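PDB 1QP8: formate dehydrogenase from Pyrobaculum aerophilum, which probably reduces glyoxylate or hydroxypyruvate with NAD(P)H, acting as a D-isomer specific 2-hydroxyacid dehydrogenase. Local coordinates for residues 135-138 with 139-143. Residues are numbered along the deposited sequence; the frame is centred on the assembly and turned at random.
Sequences IGTR and VGKIL. With NDP (NADPH dihydro-nicotinamide-adenine-dinucleotide phosphate), chain C.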
loop_
_atom_site.group_PDB
_atom_site.type_symbol
_atom_site.label_atom_id
_atom_site.label_comp_id
_atom_site.label_asym_id
_atom_site.label_seq_id
_atom_site.Cartn_x
_atom_site.Cartn_y
_atom_site.Cartn_z
ATOM N N ILE A 135 12.349 10.409 1.909
ATOM C CA ILE A 135 11.279 9.494 2.260
ATOM C C ILE A 135 9.976 10.277 2.162
ATOM O O ILE A 135 9.088 9.937 1.367
ATOM C CB ILE A 135 11.452 8.959 3.698
ATOM C CG1 ILE A 135 12.711 8.079 3.769
ATOM C CG2 ILE A 135 10.176 8.235 4.153
ATOM C CD1 ILE A 135 13.149 7.743 5.200
ATOM N N GLY A 136 9.881 11.342 2.955
ATOM C CA GLY A 136 8.683 12.160 2.961
ATOM C C GLY A 136 8.156 12.402 1.569
ATOM O O GLY A 136 6.989 12.151 1.276
ATOM N N THR A 137 9.045 12.867 0.702
ATOM C CA THR A 137 8.705 13.170 -0.677
ATOM C C THR A 137 8.185 12.000 -1.498
ATOM O O THR A 137 7.219 12.149 -2.246
ATOM C CB THR A 137 9.914 13.766 -1.417
ATOM O OG1 THR A 137 10.257 15.028 -0.832
ATOM C CG2 THR A 137 9.587 13.971 -2.887
ATOM N N ARG A 138 8.827 10.845 -1.385
ATOM C CA ARG A 138 8.394 9.686 -2.155
ATOM C C ARG A 138 7.008 9.299 -1.720
ATOM O O ARG A 138 6.150 8.970 -2.545
ATOM C CB ARG A 138 9.366 8.522 -1.963
ATOM C CG ARG A 138 10.701 8.773 -2.637
ATOM C CD ARG A 138 11.732 7.731 -2.301
ATOM N NE ARG A 138 13.057 8.344 -2.225
ATOM C CZ ARG A 138 14.004 8.215 -3.145
ATOM N NH1 ARG A 138 13.786 7.478 -4.226
ATOM N NH2 ARG A 138 15.164 8.841 -2.996
ATOM N N VAL A 139 6.786 9.360 -0.414
ATOM C CA VAL A 139 5.484 9.019 0.137
ATOM C C VAL A 139 4.480 10.021 -0.413
ATOM O O VAL A 139 3.485 9.643 -1.040
ATOM C CB VAL A 139 5.513 9.054 1.700
ATOM C CG1 VAL A 139 4.136 8.757 2.271
ATOM C CG2 VAL A 139 6.507 8.016 2.221
ATOM N N GLY A 140 4.767 11.298 -0.194
ATOM C CA GLY A 140 3.901 12.364 -0.672
ATOM C C GLY A 140 3.529 12.222 -2.134
ATOM O O GLY A 140 2.356 12.341 -2.493
ATOM N N LYS A 141 4.512 11.952 -2.983
ATOM C CA LYS A 141 4.222 11.792 -4.395
ATOM C C LYS A 141 3.241 10.648 -4.681
ATOM O O LYS A 141 2.325 10.797 -5.495
ATOM C CB LYS A 141 5.525 11.637 -5.173
ATOM C CG LYS A 141 6.354 12.912 -5.107
ATOM C CD LYS A 141 7.568 12.897 -6.014
ATOM C CE LYS A 141 8.259 14.255 -5.979
ATOM N NZ LYS A 141 9.485 14.310 -6.813
ATOM N N ILE A 142 3.402 9.522 -3.994
ATOM C CA ILE A 142 2.513 8.378 -4.191
ATOM C C ILE A 142 1.098 8.653 -3.692
ATOM O O ILE A 142 0.111 8.337 -4.364
ATOM C CB ILE A 142 3.058 7.157 -3.470
ATOM C CG1 ILE A 142 4.477 6.899 -3.959
ATOM C CG2 ILE A 142 2.170 5.964 -3.731
ATOM C CD1 ILE A 142 5.227 5.882 -3.152
ATOM N N LEU A 143 0.996 9.228 -2.502
ATOM C CA LEU A 143 -0.315 9.537 -1.959
ATOM C C LEU A 143 -1.041 10.408 -2.969
ATOM O O LEU A 143 -2.148 10.087 -3.404
ATOM C CB LEU A 143 -0.186 10.279 -0.628
ATOM C CG LEU A 143 0.371 9.455 0.529
ATOM C CD1 LEU A 143 0.303 10.280 1.787
ATOM C CD2 LEU A 143 -0.436 8.169 0.697
HETATM P PA NDP C . 16.663 13.695 5.183
HETATM O O1A NDP C . 17.451 13.883 6.441
HETATM O O2A NDP C . 17.171 12.306 5.146
HETATM O O5B NDP C . 15.435 14.431 6.004
HETATM C C5B NDP C . 15.394 15.885 5.705
HETATM C C4B NDP C . 13.904 16.359 5.538
HETATM O O4B NDP C . 13.171 16.543 6.811
HETATM C C3B NDP C . 13.768 17.788 4.878
HETATM O O3B NDP C . 12.462 17.954 4.356
HETATM C C2B NDP C . 14.121 18.625 6.108
HETATM O O2B NDP C . 14.016 20.001 6.152
HETATM C C1B NDP C . 13.317 17.948 7.139
HETATM N N9A NDP C . 13.726 18.278 8.465
HETATM C C8A NDP C . 14.873 18.001 9.160
HETATM N N7A NDP C . 14.840 18.482 10.403
HETATM C C5A NDP C . 13.611 19.089 10.481
HETATM C C6A NDP C . 12.958 19.809 11.549
HETATM N N6A NDP C . 13.587 19.975 12.728
HETATM N N1A NDP C . 11.689 20.318 11.296
HETATM C C2A NDP C . 11.118 20.112 10.047
HETATM N N3A NDP C . 11.650 19.472 9.021
HETATM C C4A NDP C . 12.904 18.967 9.320
HETATM O O3 NDP C . 15.397 12.825 4.862
HETATM P PN NDP C . 14.721 11.338 5.022
HETATM O O1N NDP C . 13.389 11.286 4.376
HETATM O O2N NDP C . 15.617 10.254 4.505
HETATM O O5D NDP C . 14.558 11.100 6.659
HETATM C C5D NDP C . 15.718 10.650 7.400
HETATM C C4D NDP C . 15.240 10.404 8.841
HETATM O O4D NDP C . 14.262 9.336 8.839
HETATM C C3D NDP C . 16.395 9.937 9.726
HETATM O O3D NDP C . 17.038 11.077 10.274
HETATM C C2D NDP C . 15.665 9.019 10.742
HETATM O O2D NDP C . 15.259 9.742 11.915
HETATM C C1D NDP C . 14.496 8.412 9.931
HETATM N N1N NDP C . 14.795 6.999 9.397
HETATM C C2N NDP C . 13.921 5.958 9.863
HETATM C C3N NDP C . 14.185 4.653 9.379
HETATM C C7N NDP C . 13.242 3.487 9.871
HETATM O O7N NDP C . 13.345 2.407 9.319
HETATM N N7N NDP C . 12.373 3.765 10.881
HETATM C C4N NDP C . 15.252 4.308 8.463
HETATM C C5N NDP C . 16.040 5.454 8.084
HETATM C C6N NDP C . 15.857 6.738 8.500
HETATM P P2B NDP C . 15.467 20.820 5.821
HETATM O O1X NDP C . 14.904 22.206 6.016
HETATM O O2X NDP C . 16.379 20.329 6.889
HETATM O O3X NDP C . 15.829 20.424 4.471
#
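Ile135 holds CG1 beside its backbone N (chi1 -66°), which puts CG2 trans to that N; in Val139 the branch beside the backbone N is CG2, and the two methyls, Ile135 CG2 and Val139 CG2, meet at 4.2 Å. The two side chains, one helical turn apart, lie side by side and point the same way. The other branch of Ile135 runs along the cofactor, its CD1 3.6 Å from O2N of the NADPH pyrophosphate. From the same residue the backbone N donates to NADPH O1N at 2.8 Å. Its carbonyl takes part in the i to i+4 bonding of the helix, Ile135 O accepting Val139 N at 3.0 Å almost in line with the C=O bond. Replacing Ile135 by an alanine removes CG2, CG1 and CD1, and would probably cost Val139 CG2 this methyl contact and open a gap beside the pyrophosphate.

Gly136 O continues the ladder to Gly140 N at 2.8 Å, with glycine at both positions. On the next pair, Thr137 and Lys141 also run alongside each other: Lys141 is extended beyond CG, and its CE reaches Thr137 CG2, a contact between aliphatic groups, while the backbone bond from Lys141 N to Thr137 O measures 2.8 Å. Ile142 N bonds to Arg138 O at 3.2 Å, and the pattern continues with Leu143 N on Val139 O.

The guanidinium of Arg138 turns elsewhere, forming salt bridges with Asp84 and Glu134. Gly136 fits the last glycine of a Rossmann-type GxGxxG pattern, consistent with an NAD-binding fold. Helix 135-145 links strands 126-130 and 149-153 as a beta-alpha-beta unit; Ile135 and Ile142 pack on helix 83-98, and Ile142 meets Leu146 of the second subunit. Farther along, Leu143 packs on strand 126-130.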